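Local coordinates for protein AlyQ (Persicobacter sp. CCB-QB2, PDB 5XNR) that probably cleaves alginate by beta-elimination through its lyase domain and carries a family 32 carbohydrate-binding module that may help it bind polysaccharide, at residues Y9-V14 with I45-G50; V55-A60 with L98-F103; L245-D250 with P376-E381; D267-R272 with H314-S319. All coordinates share one frame; numbering follows the deposited sequence.

Contact 1 (Y9-V14 with I45-G50); sequences YDIVAV and ITFDLG
Backbone bonds from Val12 and Ala13 converge on one carbonyl, Asp48 O. The bond from Val12 N is short, 2.8 Å to Asp48 O; the one from Ala13 N is weak at 3.4 Å to the same oxygen. In return Asp48 N donates to Ala13 O over 2.8 Å. Beyond this pair Val14 and Phe47 form a non-hydrogen-bonded pair, and Val14 CA lies 3.3 Å from Thr46 O in a CA-H...O contact. Among the polar side chains, Asp48 OD1 takes Gly50 N from above the carboxylate plane, an Asx turn where the chain rounds a corner, and also forms a salt bridge with Arg109. Val14 and Phe47 lie on one face of the sheet, where Val14 CG2, anti to the backbone N, presses tightly on Ile45 CG1 at 3.5 Å and also meets Phe47 CD1, while Ile11 CG2 comes to the edge of the Phe47 ring. Separately, Leu49 CD2 packs against Tyr9 CB at 3.9 Å. Two residues facing Asp48 make a classic beta bulge, here at the start of an outermost strand in the five-stranded antiparallel sheet of the F5/8 type C (discoidin-like) beta-sandwich.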
loop_
_atom_site.group_PDB
_atom_site.type_symbol
_atom_site.label_atom_id
_atom_site.label_comp_id
_atom_site.label_asym_id
_atom_site.label_seq_id
_atom_site.Cartn_x
_atom_site.Cartn_y
_atom_site.Cartn_z
ATOM N N TYR A 9 -4.703 19.635 3.488
ATOM C CA TYR A 9 -4.469 20.577 2.389
ATOM C C TYR A 9 -4.313 22.003 2.940
ATOM O O TYR A 9 -5.052 22.460 3.829
ATOM C CB TYR A 9 -5.585 20.479 1.342
ATOM C CG TYR A 9 -5.766 19.100 0.764
ATOM C CD1 TYR A 9 -4.878 18.592 -0.174
ATOM C CD2 TYR A 9 -6.805 18.281 1.172
ATOM C CE1 TYR A 9 -5.015 17.313 -0.693
ATOM C CE2 TYR A 9 -6.951 16.997 0.672
ATOM C CZ TYR A 9 -6.060 16.515 -0.273
ATOM O OH TYR A 9 -6.215 15.257 -0.782
ATOM N N ASP A 10 -3.354 22.725 2.371
ATOM C CA ASP A 10 -3.175 24.140 2.685
ATOM C C ASP A 10 -4.278 24.948 2.009
ATOM O O ASP A 10 -4.603 24.734 0.844
ATOM C CB ASP A 10 -1.832 24.679 2.202
ATOM C CG ASP A 10 -0.641 23.935 2.768
ATOM O OD1 ASP A 10 -0.732 23.473 3.917
ATOM O OD2 ASP A 10 0.363 23.827 2.047
ATOM N N ILE A 11 -4.843 25.868 2.767
ATOM C CA ILE A 11 -5.865 26.761 2.245
ATOM C C ILE A 11 -5.145 28.031 1.802
ATOM O O ILE A 11 -4.535 28.696 2.625
ATOM C CB ILE A 11 -6.956 27.068 3.296
ATOM C CG1 ILE A 11 -7.653 25.798 3.798
ATOM C CG2 ILE A 11 -7.959 28.089 2.763
ATOM C CD1 ILE A 11 -8.361 25.968 5.135
ATOM N N VAL A 12 -5.224 28.352 0.523
ATOM C CA VAL A 12 -4.386 29.405 0.003
ATOM C C VAL A 12 -5.156 30.733 0.009
ATOM O O VAL A 12 -4.541 31.793 0.023
ATOM C CB VAL A 12 -3.837 29.054 -1.393
ATOM C CG1 VAL A 12 -4.946 28.785 -2.397
ATOM C CG2 VAL A 12 -2.905 30.154 -1.888
ATOM N N ALA A 13 -6.491 30.686 0.005
ATOM C CA ALA A 13 -7.275 31.905 0.113
ATOM C C ALA A 13 -8.684 31.562 0.603
ATOM O O ALA A 13 -9.138 30.414 0.571
ATOM C CB ALA A 13 -7.317 32.626 -1.218
ATOM N N VAL A 14 -9.375 32.594 1.033
ATOM C CA VAL A 14 -10.708 32.426 1.532
ATOM C C VAL A 14 -11.482 33.726 1.278
ATOM O O VAL A 14 -10.946 34.841 1.406
ATOM C CB VAL A 14 -10.696 32.024 3.018
ATOM C CG1 VAL A 14 -9.933 33.001 3.893
ATOM C CG2 VAL A 14 -12.094 31.853 3.553
ATOM N N ILE A 45 -18.975 31.000 3.674
ATOM C CA ILE A 45 -17.547 31.237 3.530
ATOM C C ILE A 45 -16.987 30.160 2.603
ATOM O O ILE A 45 -17.448 29.016 2.681
ATOM C CB ILE A 45 -16.858 31.262 4.899
ATOM C CG1 ILE A 45 -15.342 31.418 4.762
ATOM C CG2 ILE A 45 -17.229 30.045 5.725
ATOM C CD1 ILE A 45 -14.694 31.959 5.997
ATOM N N THR A 46 -16.042 30.562 1.733
ATOM C CA THR A 46 -15.545 29.742 0.592
ATOM C C THR A 46 -14.012 29.620 0.612
ATOM O O THR A 46 -13.299 30.618 0.492
ATOM C CB THR A 46 -15.941 30.336 -0.766
ATOM O OG1 THR A 46 -17.365 30.459 -0.847
ATOM C CG2 THR A 46 -15.436 29.493 -1.918
ATOM N N PHE A 47 -13.516 28.383 0.705
ATOM C CA PHE A 47 -12.090 28.113 0.918
ATOM C C PHE A 47 -11.482 27.634 -0.381
ATOM O O PHE A 47 -12.102 26.845 -1.053
ATOM C CB PHE A 47 -11.878 27.070 2.016
ATOM C CG PHE A 47 -12.486 27.474 3.327
ATOM C CD1 PHE A 47 -11.773 28.255 4.221
ATOM C CD2 PHE A 47 -13.791 27.134 3.639
ATOM C CE1 PHE A 47 -12.340 28.643 5.427
ATOM C CE2 PHE A 47 -14.360 27.539 4.840
ATOM C CZ PHE A 47 -13.635 28.284 5.734
ATOM N N ASP A 48 -10.293 28.142 -0.694
ATOM C CA ASP A 48 -9.601 27.835 -1.951
ATOM C C ASP A 48 -8.296 27.066 -1.674
ATOM O O ASP A 48 -7.428 27.572 -0.959
ATOM C CB ASP A 48 -9.285 29.112 -2.743
ATOM C CG ASP A 48 -8.685 28.841 -4.123
ATOM O OD1 ASP A 48 -8.557 27.635 -4.500
ATOM O OD2 ASP A 48 -8.341 29.824 -4.813
ATOM N N LEU A 49 -8.135 25.915 -2.336
ATOM C CA LEU A 49 -6.935 25.039 -2.204
ATOM C C LEU A 49 -5.886 25.277 -3.304
ATOM O O LEU A 49 -4.860 24.562 -3.345
ATOM C CB LEU A 49 -7.381 23.582 -2.275
ATOM C CG LEU A 49 -8.330 23.132 -1.186
ATOM C CD1 LEU A 49 -8.558 21.638 -1.327
ATOM C CD2 LEU A 49 -7.775 23.477 0.193
ATOM N N GLY A 50 -6.138 26.207 -4.219
ATOM C CA GLY A 50 -5.132 26.576 -5.230
ATOM C C GLY A 50 -5.269 25.770 -6.518
ATOM O O GLY A 50 -5.036 26.308 -7.605
#

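Contact 2 (V55-A60 with L98-F103); sequences VNQVKA and LESYSF
Val58 and Tyr101 bond each other reciprocally, Val58 N 2.6 Å from Tyr101 O and Tyr101 N 2.7 Å from Val58 O; Ala60 and Glu99 form the next such pair. At the other end Phe103 N reaches Asn56 O at 3.0 Å, which makes five backbone hydrogen bonds between the antiparallel strands 55-60 and 99-103. The Phe103 side chain then folds back over its partner strand: chi1 of 43° sets CG between its own N and carbonyl carbon, and one ring face covers Asn56 C near the ring's rim. Val58 CG2 meets the edge of this ring, 3.9 Å from Phe103 CE2, and Val55 CG1 touches Phe103 CZ. Farther along, Ala60 CB lies in the plane of the Tyr101 ring at its edge, 4.0 Å from CE2. Across the sheet, on the more exposed face, Lys59 runs its extended chain past Ser100, with CG 3.6 Å from Ser100 OG.

In the next shell, Tyr101 OH donates to Glu99 OE2 over 2.6 Å and also bonds Trp62 NE1, while Ser92 N holds the same carboxylate oxygen. Ile74 packs against both Val58 and Tyr101. Backbone pairing thus sets the register, the hydroxyl of the buried tyrosine is fixed in direction by Glu99 and Trp62, and Glu99, whose OE2 takes both this hydroxyl and Ser92 N, is probably ionised.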
loop_
_atom_site.group_PDB
_atom_site.type_symbol
_atom_site.label_atom_id
_atom_site.label_comp_id
_atom_site.label_asym_id
_atom_site.label_seq_id
_atom_site.Cartn_x
_atom_site.Cartn_y
_atom_site.Cartn_z
ATOM N N VAL A 55 -10.791 15.450 -1.568
ATOM C CA VAL A 55 -11.214 15.914 -0.250
ATOM C C VAL A 55 -12.310 14.982 0.249
ATOM O O VAL A 55 -13.199 14.666 -0.514
ATOM C CB VAL A 55 -11.762 17.352 -0.295
ATOM C CG1 VAL A 55 -12.140 17.837 1.094
ATOM C CG2 VAL A 55 -10.808 18.330 -0.969
ATOM N N ASN A 56 -12.273 14.586 1.518
ATOM C CA ASN A 56 -13.364 13.759 2.032
ATOM C C ASN A 56 -13.706 14.125 3.481
ATOM O O ASN A 56 -14.482 13.404 4.131
ATOM C CB ASN A 56 -13.028 12.274 1.895
ATOM C CG ASN A 56 -12.132 11.786 3.005
ATOM O OD1 ASN A 56 -11.177 12.459 3.368
ATOM N ND2 ASN A 56 -12.463 10.639 3.572
ATOM N N GLN A 57 -13.161 15.240 3.974
ATOM C CA GLN A 57 -13.394 15.655 5.351
ATOM C C GLN A 57 -13.151 17.163 5.467
ATOM O O GLN A 57 -12.141 17.667 4.968
ATOM C CB GLN A 57 -12.476 14.887 6.298
ATOM C CG GLN A 57 -12.617 15.276 7.758
ATOM C CD GLN A 57 -11.846 14.321 8.633
ATOM O OE1 GLN A 57 -12.397 13.362 9.158
ATOM N NE2 GLN A 57 -10.550 14.554 8.764
ATOM N N VAL A 58 -14.091 17.853 6.117
ATOM C CA VAL A 58 -13.954 19.259 6.458
ATOM C C VAL A 58 -14.088 19.374 7.975
ATOM O O VAL A 58 -14.961 18.735 8.565
ATOM C CB VAL A 58 -14.993 20.141 5.728
ATOM C CG1 VAL A 58 -15.047 21.556 6.289
ATOM C CG2 VAL A 58 -14.735 20.187 4.229
ATOM N N LYS A 59 -13.209 20.172 8.580
ATOM C CA LYS A 59 -13.248 20.413 9.994
ATOM C C LYS A 59 -13.557 21.890 10.245
ATOM O O LYS A 59 -13.029 22.754 9.562
ATOM C CB LYS A 59 -11.900 20.077 10.624
ATOM C CG LYS A 59 -11.481 18.616 10.542
ATOM C CD LYS A 59 -10.055 18.415 10.944
ATOM C CE LYS A 59 -9.599 16.980 10.870
ATOM N NZ LYS A 59 -8.234 16.820 11.438
ATOM N N ALA A 60 -14.363 22.155 11.261
ATOM C CA ALA A 60 -14.681 23.515 11.646
ATOM C C ALA A 60 -14.708 23.613 13.167
ATOM O O ALA A 60 -15.142 22.669 13.824
ATOM C CB ALA A 60 -16.016 23.912 11.067
ATOM N N LEU A 98 -11.973 21.772 16.826
ATOM C CA LEU A 98 -12.421 21.345 15.507
ATOM C C LEU A 98 -13.368 20.144 15.629
ATOM O O LEU A 98 -13.095 19.202 16.387
ATOM C CB LEU A 98 -11.223 20.973 14.629
ATOM C CG LEU A 98 -10.247 22.096 14.296
ATOM C CD1 LEU A 98 -8.887 21.524 13.941
ATOM C CD2 LEU A 98 -10.773 22.977 13.164
ATOM N N GLU A 99 -14.472 20.200 14.865
ATOM C CA GLU A 99 -15.360 19.063 14.662
ATOM C C GLU A 99 -15.145 18.542 13.244
ATOM O O GLU A 99 -14.920 19.313 12.320
ATOM C CB GLU A 99 -16.834 19.440 14.817
ATOM C CG GLU A 99 -17.329 19.563 16.254
ATOM C CD GLU A 99 -18.679 20.266 16.347
ATOM O OE1 GLU A 99 -18.800 21.243 17.149
ATOM O OE2 GLU A 99 -19.606 19.863 15.582
ATOM N N SER A 100 -15.248 17.235 13.082
ATOM C CA SER A 100 -14.985 16.594 11.798
ATOM C C SER A 100 -16.300 16.316 11.056
ATOM O O SER A 100 -17.217 15.678 11.591
ATOM C CB SER A 100 -14.154 15.332 11.974
ATOM O OG SER A 100 -12.786 15.667 12.203
ATOM N N TYR A 101 -16.379 16.798 9.817
ATOM C CA TYR A 101 -17.496 16.471 8.939
ATOM C C TYR A 101 -16.914 15.762 7.713
ATOM O O TYR A 101 -16.076 16.352 7.011
ATOM C CB TYR A 101 -18.326 17.725 8.646
ATOM C CG TYR A 101 -18.592 18.577 9.871
ATOM C CD1 TYR A 101 -19.375 18.114 10.918
ATOM C CD2 TYR A 101 -18.052 19.849 10.001
ATOM C CE1 TYR A 101 -19.622 18.889 12.043
ATOM C CE2 TYR A 101 -18.283 20.634 11.121
ATOM C CZ TYR A 101 -19.085 20.162 12.137
ATOM O OH TYR A 101 -19.334 20.929 13.234
ATOM N N SER A 102 -17.313 14.489 7.514
ATOM C CA SER A 102 -16.728 13.622 6.458
ATOM C C SER A 102 -17.808 13.104 5.487
ATOM O O SER A 102 -18.945 12.847 5.858
ATOM C CB SER A 102 -15.916 12.495 7.077
ATOM O OG SER A 102 -16.171 12.377 8.477
ATOM N N PHE A 103 -17.416 12.903 4.234
ATOM C CA PHE A 103 -18.356 12.637 3.122
ATOM C C PHE A 103 -17.632 11.855 2.009
ATOM O O PHE A 103 -16.441 11.622 2.085
ATOM C CB PHE A 103 -18.921 13.971 2.609
ATOM C CG PHE A 103 -17.880 15.057 2.472
ATOM C CD1 PHE A 103 -17.056 15.108 1.355
ATOM C CD2 PHE A 103 -17.663 15.960 3.506
ATOM C CE1 PHE A 103 -16.062 16.066 1.253
ATOM C CE2 PHE A 103 -16.678 16.928 3.394
ATOM C CZ PHE A 103 -15.872 16.974 2.271
#

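Contact 3 (L245-D250 with P376-E381); sequences LPIVKD and PNNYGE. With PO4 (phosphate ion), chain E.
Asn378 turns its amide toward Pro246 and Ile247 with CG roughly anti to the backbone N (chi1 -152°), while Ile247 holds CG1 anti to its carbonyl carbon (chi1 -64°) and carries CD1 across to the amide. These settings bring Ile247 CD1 to 3.7 Å from Asn378 ND2 and Ile247 CG1 to 3.8 Å from Asn378 CG, the two side chains meeting at a slant. The polar link is Ile247 N to Asn378 OD1, long at 3.3 Å and bent, with the donor standing 55° out of the carbonyl plane. Pro246 crosses the asparagine side chain at about a right angle, its CB 3.2 Å from the same OD1. On the other branch of the amide, ND2 is gripped by Tyr372 O and Glu369 OE1, bonds that fix the rotation of the amide and leave its oxygen directed at the loop. Replacing Asn378 by an alanine would probably cost Ile247 N this acceptor and Tyr372 O its amide donor, depriving the loop of a polar tie to the start of strand 379-392.

Backbone packing continues the contact, Leu245 C lying 3.3 Å from Tyr379 O. At the far end of the loop, Lys249 NZ donates to phosphate O1 at 2.8 Å; this ion, probably from the crystallisation liquor, is also held by Tyr210 and Arg272. Asn378 itself centres an inverse gamma turn. The contact therefore sets the loop between strands 233-244 and 251-254 against the start of strand 379-392, with helix 366-369 beside it, where Glu369 also receives the backbone N atoms of Val248 and Lys249.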
loop_
_atom_site.group_PDB
_atom_site.type_symbol
_atom_site.label_atom_id
_atom_site.label_comp_id
_atom_site.label_asym_id
_atom_site.label_seq_id
_atom_site.Cartn_x
_atom_site.Cartn_y
_atom_site.Cartn_z
ATOM N N LEU A 245 1.597 -10.860 8.686
ATOM C CA LEU A 245 2.337 -12.055 9.147
ATOM C C LEU A 245 1.488 -12.849 10.149
ATOM O O LEU A 245 0.650 -12.271 10.852
ATOM C CB LEU A 245 3.631 -11.603 9.825
ATOM C CG LEU A 245 4.483 -10.644 9.000
ATOM C CD1 LEU A 245 5.326 -9.772 9.900
ATOM C CD2 LEU A 245 5.335 -11.405 7.999
ATOM N N PRO A 246 1.751 -14.165 10.270
ATOM C CA PRO A 246 1.140 -14.981 11.311
ATOM C C PRO A 246 1.399 -14.400 12.705
ATOM O O PRO A 246 2.137 -13.398 12.868
ATOM C CB PRO A 246 1.778 -16.366 11.174
ATOM C CG PRO A 246 2.154 -16.422 9.724
ATOM C CD PRO A 246 2.638 -15.010 9.466
ATOM N N ILE A 247 0.787 -15.023 13.694
ATOM C CA ILE A 247 0.704 -14.422 15.026
ATOM C C ILE A 247 1.900 -14.849 15.893
ATOM O O ILE A 247 2.521 -13.993 16.549
ATOM C CB ILE A 247 -0.637 -14.788 15.686
ATOM C CG1 ILE A 247 -1.813 -14.200 14.901
ATOM C CG2 ILE A 247 -0.631 -14.348 17.147
ATOM C CD1 ILE A 247 -3.171 -14.696 15.359
ATOM N N VAL A 248 2.185 -16.154 15.898
ATOM C CA VAL A 248 3.246 -16.769 16.713
ATOM C C VAL A 248 4.603 -16.655 15.994
ATOM O O VAL A 248 5.579 -16.135 16.543
ATOM C CB VAL A 248 2.926 -18.251 17.019
ATOM C CG1 VAL A 248 4.082 -18.949 17.735
ATOM C CG2 VAL A 248 1.631 -18.412 17.807
ATOM N N LYS A 249 4.665 -17.215 14.791
ATOM C CA LYS A 249 5.881 -17.264 13.956
ATOM C C LYS A 249 5.663 -16.332 12.749
ATOM O O LYS A 249 5.272 -16.747 11.633
ATOM C CB LYS A 249 6.166 -18.726 13.588
ATOM C CG LYS A 249 7.377 -18.962 12.698
ATOM C CD LYS A 249 8.160 -20.213 13.054
ATOM C CE LYS A 249 8.836 -20.910 11.892
ATOM N NZ LYS A 249 9.758 -20.034 11.145
ATOM N N ASP A 250 5.885 -15.053 13.025
ATOM C CA ASP A 250 5.638 -13.942 12.111
ATOM C C ASP A 250 6.770 -13.839 11.073
ATOM O O ASP A 250 7.553 -12.872 11.056
ATOM C CB ASP A 250 5.492 -12.652 12.931
ATOM C CG ASP A 250 6.682 -12.298 13.820
ATOM O OD1 ASP A 250 7.389 -13.221 14.273
ATOM O OD2 ASP A 250 6.896 -11.091 14.045
ATOM N N PRO A 376 -8.869 -15.846 12.172
ATOM C CA PRO A 376 -9.100 -14.933 11.049
ATOM C C PRO A 376 -7.849 -14.170 10.600
ATOM O O PRO A 376 -7.615 -14.113 9.415
ATOM C CB PRO A 376 -10.148 -13.933 11.557
ATOM C CG PRO A 376 -11.040 -14.799 12.394
ATOM C CD PRO A 376 -10.091 -15.813 13.007
ATOM N N ASN A 377 -7.069 -13.629 11.537
ATOM C CA ASN A 377 -5.918 -12.775 11.206
ATOM C C ASN A 377 -4.625 -13.583 11.186
ATOM O O ASN A 377 -3.556 -13.002 11.042
ATOM C CB ASN A 377 -5.775 -11.607 12.176
ATOM C CG ASN A 377 -6.933 -10.653 12.019
ATOM O OD1 ASN A 377 -7.697 -10.754 11.059
ATOM N ND2 ASN A 377 -7.077 -9.738 12.959
ATOM N N ASN A 378 -4.722 -14.901 11.294
ATOM C CA ASN A 378 -3.518 -15.693 11.301
ATOM C C ASN A 378 -3.193 -16.124 9.874
ATOM O O ASN A 378 -3.447 -17.284 9.494
ATOM C CB ASN A 378 -3.618 -16.904 12.217
ATOM C CG ASN A 378 -2.263 -17.309 12.740
ATOM O OD1 ASN A 378 -1.248 -17.045 12.102
ATOM N ND2 ASN A 378 -2.239 -17.930 13.906
ATOM N N TYR A 379 -2.623 -15.179 9.119
ATOM C CA TYR A 379 -2.231 -15.435 7.736
ATOM C C TYR A 379 -1.034 -14.560 7.373
ATOM O O TYR A 379 -0.843 -13.490 7.970
ATOM C CB TYR A 379 -3.398 -15.165 6.776
ATOM C CG TYR A 379 -3.935 -13.751 6.745
ATOM C CD1 TYR A 379 -3.343 -12.762 5.984
ATOM C CD2 TYR A 379 -5.067 -13.406 7.457
ATOM C CE1 TYR A 379 -3.853 -11.474 5.928
ATOM C CE2 TYR A 379 -5.588 -12.125 7.425
ATOM C CZ TYR A 379 -4.985 -11.155 6.653
ATOM O OH TYR A 379 -5.497 -9.894 6.632
ATOM N N GLY A 380 -0.251 -15.015 6.393
ATOM C CA GLY A 380 0.738 -14.149 5.756
ATOM C C GLY A 380 0.158 -13.541 4.498
ATOM O O GLY A 380 -0.674 -14.156 3.854
ATOM N N GLU A 381 0.573 -12.336 4.146
ATOM C CA GLU A 381 0.026 -11.714 2.955
ATOM C C GLU A 381 1.042 -10.766 2.296
ATOM O O GLU A 381 1.770 -10.035 2.950
ATOM C CB GLU A 381 -1.238 -10.942 3.321
ATOM C CG GLU A 381 -1.928 -10.303 2.126
ATOM C CD GLU A 381 -3.151 -9.493 2.498
ATOM O OE1 GLU A 381 -4.260 -10.079 2.547
ATOM O OE2 GLU A 381 -2.985 -8.299 2.775
HETATM P P PO4 E . 12.731 -22.220 10.080
HETATM O O1 PO4 E . 11.845 -21.092 9.619
HETATM O O2 PO4 E . 12.810 -22.164 11.600
HETATM O O3 PO4 E . 12.176 -23.572 9.615
HETATM O O4 PO4 E . 14.115 -22.090 9.476
#

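Contact 4 (D267-R272 with H314-S319); sequences DAMVMR and HYLYYS. With PO4 (phosphate ion), chain E.
Phosphate O1, shared with Lys249, is gripped by Arg272 NH1 at 3.0 Å, nearly straight and at the guanidinium edge, on the strand that sends Met269 and Met271 to strand 313-319. Glu274 holds Arg272 NE in a salt bridge. Toward strand 313-319 the contact is apolar. With CG anti to the backbone N (chi1 -173°) and the rest extended, Met269 carries SD to the edge of the His314 ring, 3.7 Å from CD2, a Met-aromatic contact in the ring plane. Its CE continues to Leu316 CB at 4.0 Å. Gly312 O and Tyr351 OH bond the two ring nitrogens of His314 and so fix the edge offered to sulfur. Met271 bends at its last torsion and sets CE 4.0 Å from Tyr318 CD1, the side chains crossing at about a right angle. Cutting Met269 back to an alanine would probably open a gap beside Leu316 CB and leave the His314 edge without its sulfur. The axes of strands 269-272 and 314-319 approach to 10.1 Å, and the two methionines span that distance, joining by dispersion two sheets of the lyase domain, consistent with the beta-sandwich (jelly-roll) fold of its family, while Arg272 turns its guanidinium to the phosphate.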
loop_
_atom_site.group_PDB
_atom_site.type_symbol
_atom_site.label_atom_id
_atom_site.label_comp_id
_atom_site.label_asym_id
_atom_site.label_seq_id
_atom_site.Cartn_x
_atom_site.Cartn_y
_atom_site.Cartn_z
ATOM N N ASP A 267 17.069 -22.694 -2.081
ATOM C CA ASP A 267 16.568 -21.317 -2.128
ATOM C C ASP A 267 17.778 -20.381 -2.010
ATOM O O ASP A 267 18.040 -19.794 -0.976
ATOM C CB ASP A 267 15.463 -21.094 -1.072
ATOM C CG ASP A 267 15.827 -21.446 0.374
ATOM O OD1 ASP A 267 16.496 -22.478 0.579
ATOM O OD2 ASP A 267 15.436 -20.691 1.293
ATOM N N ALA A 268 18.473 -20.238 -3.124
ATOM C CA ALA A 268 19.781 -19.584 -3.222
ATOM C C ALA A 268 19.716 -18.146 -2.705
ATOM O O ALA A 268 20.649 -17.665 -2.062
ATOM C CB ALA A 268 20.251 -19.612 -4.671
ATOM N N MET A 269 18.624 -17.463 -3.018
ATOM C CA MET A 269 18.520 -16.057 -2.684
ATOM C C MET A 269 17.044 -15.673 -2.561
ATOM O O MET A 269 16.321 -15.733 -3.559
ATOM C CB MET A 269 19.186 -15.193 -3.757
ATOM C CG MET A 269 19.245 -13.724 -3.381
ATOM S SD MET A 269 20.183 -12.752 -4.579
ATOM C CE MET A 269 19.939 -11.078 -3.989
ATOM N N VAL A 270 16.619 -15.296 -1.345
ATOM C CA VAL A 270 15.218 -14.957 -1.071
ATOM C C VAL A 270 15.193 -13.702 -0.216
ATOM O O VAL A 270 16.141 -13.426 0.446
ATOM C CB VAL A 270 14.423 -16.088 -0.390
ATOM C CG1 VAL A 270 14.687 -17.432 -1.046
ATOM C CG2 VAL A 270 14.681 -16.179 1.105
ATOM N N MET A 271 14.098 -12.967 -0.308
ATOM C CA MET A 271 13.787 -11.871 0.588
ATOM C C MET A 271 12.878 -12.419 1.685
ATOM O O MET A 271 11.907 -13.091 1.370
ATOM C CB MET A 271 13.070 -10.745 -0.155
ATOM C CG MET A 271 12.116 -9.922 0.690
ATOM S SD MET A 271 11.575 -8.390 -0.148
ATOM C CE MET A 271 13.115 -7.475 -0.117
ATOM N N ARG A 272 13.221 -12.136 2.942
ATOM C CA ARG A 272 12.544 -12.687 4.106
ATOM C C ARG A 272 12.192 -11.558 5.078
ATOM O O ARG A 272 12.913 -10.603 5.190
ATOM C CB ARG A 272 13.447 -13.715 4.785
ATOM C CG ARG A 272 12.702 -14.619 5.756
ATOM C CD ARG A 272 13.430 -15.895 6.127
ATOM N NE ARG A 272 12.832 -16.516 7.302
ATOM C CZ ARG A 272 12.688 -17.834 7.494
ATOM N NH1 ARG A 272 12.246 -18.283 8.658
ATOM N NH2 ARG A 272 12.980 -18.700 6.538
ATOM N N HIS A 314 25.454 -11.955 -7.823
ATOM C CA HIS A 314 24.100 -11.655 -7.381
ATOM C C HIS A 314 24.055 -10.241 -6.804
ATOM O O HIS A 314 24.727 -9.993 -5.804
ATOM C CB HIS A 314 23.669 -12.652 -6.297
ATOM C CG HIS A 314 23.491 -14.048 -6.776
ATOM N ND1 HIS A 314 24.456 -14.706 -7.500
ATOM C CD2 HIS A 314 22.466 -14.911 -6.620
ATOM C CE1 HIS A 314 24.030 -15.930 -7.766
ATOM N NE2 HIS A 314 22.801 -16.082 -7.230
ATOM N N TYR A 315 23.265 -9.346 -7.396
ATOM C CA TYR A 315 23.107 -7.978 -6.864
ATOM C C TYR A 315 21.691 -7.791 -6.263
ATOM O O TYR A 315 20.701 -8.310 -6.810
ATOM C CB TYR A 315 23.363 -6.930 -7.954
ATOM C CG TYR A 315 24.696 -6.989 -8.661
ATOM C CD1 TYR A 315 24.904 -7.806 -9.766
ATOM C CD2 TYR A 315 25.741 -6.163 -8.269
ATOM C CE1 TYR A 315 26.121 -7.833 -10.429
ATOM C CE2 TYR A 315 26.964 -6.188 -8.920
ATOM C CZ TYR A 315 27.159 -7.020 -10.011
ATOM O OH TYR A 315 28.372 -7.022 -10.652
ATOM N N LEU A 316 21.590 -7.017 -5.166
ATOM C CA LEU A 316 20.319 -6.736 -4.489
ATOM C C LEU A 316 20.019 -5.237 -4.494
ATOM O O LEU A 316 20.782 -4.449 -3.957
ATOM C CB LEU A 316 20.415 -7.267 -3.062
ATOM C CG LEU A 316 19.232 -6.947 -2.151
ATOM C CD1 LEU A 316 17.936 -7.566 -2.662
ATOM C CD2 LEU A 316 19.545 -7.421 -0.740
ATOM N N TYR A 317 18.904 -4.863 -5.115
ATOM C CA TYR A 317 18.455 -3.471 -5.147
ATOM C C TYR A 317 17.169 -3.365 -4.333
ATOM O O TYR A 317 16.330 -4.235 -4.429
ATOM C CB TYR A 317 18.111 -3.004 -6.565
ATOM C CG TYR A 317 19.199 -3.063 -7.611
ATOM C CD1 TYR A 317 19.586 -4.258 -8.187
ATOM C CD2 TYR A 317 19.809 -1.907 -8.076
ATOM C CE1 TYR A 317 20.551 -4.303 -9.186
ATOM C CE2 TYR A 317 20.808 -1.941 -9.040
ATOM C CZ TYR A 317 21.180 -3.143 -9.610
ATOM O OH TYR A 317 22.157 -3.177 -10.576
ATOM N N TYR A 318 17.015 -2.302 -3.569
ATOM C CA TYR A 318 15.838 -2.114 -2.717
ATOM C C TYR A 318 15.480 -0.628 -2.675
ATOM O O TYR A 318 16.361 0.199 -2.572
ATOM C CB TYR A 318 16.090 -2.618 -1.293
ATOM C CG TYR A 318 14.877 -2.531 -0.403
ATOM C CD1 TYR A 318 13.917 -3.531 -0.416
ATOM C CD2 TYR A 318 14.663 -1.435 0.419
ATOM C CE1 TYR A 318 12.788 -3.453 0.378
ATOM C CE2 TYR A 318 13.540 -1.349 1.226
ATOM C CZ TYR A 318 12.600 -2.363 1.203
ATOM O OH TYR A 318 11.479 -2.290 1.971
ATOM N N SER A 319 14.194 -0.291 -2.714
ATOM C CA SER A 319 13.834 1.121 -2.550
ATOM C C SER A 319 12.418 1.273 -2.007
ATOM O O SER A 319 11.535 0.506 -2.345
ATOM C CB SER A 319 13.943 1.869 -3.827
ATOM O OG SER A 319 13.508 3.205 -3.617
HETATM P P PO4 E . 12.731 -22.220 10.080
HETATM O O1 PO4 E . 11.845 -21.092 9.619
HETATM O O2 PO4 E . 12.810 -22.164 11.600
HETATM O O3 PO4 E . 12.176 -23.572 9.615
HETATM O O4 PO4 E . 14.115 -22.090 9.476
#

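Contacts 1 and 2 belong to the F5/8 type C domain and contacts 3 and 4 to the alginate lyase domain. The first two have centres 14 Å apart and touch where Leu49 CD1 meets Val55 CG2 at 4.0 Å, strand 52-62 following strand 44-49 in the chain. The calcium ion lies near both, about 10 Å from the Ile45 side chain and 9 Å from that of Leu98. Contact 4 is nested within the loop that contact 3 closes; their centres are 23 Å apart, yet one phosphate joins them, Lys249 NZ and Arg272 NH1 converging on it 3.9 Å from each other. Between the domains, contacts 2 and 3 have centres 35 Å apart and no touch.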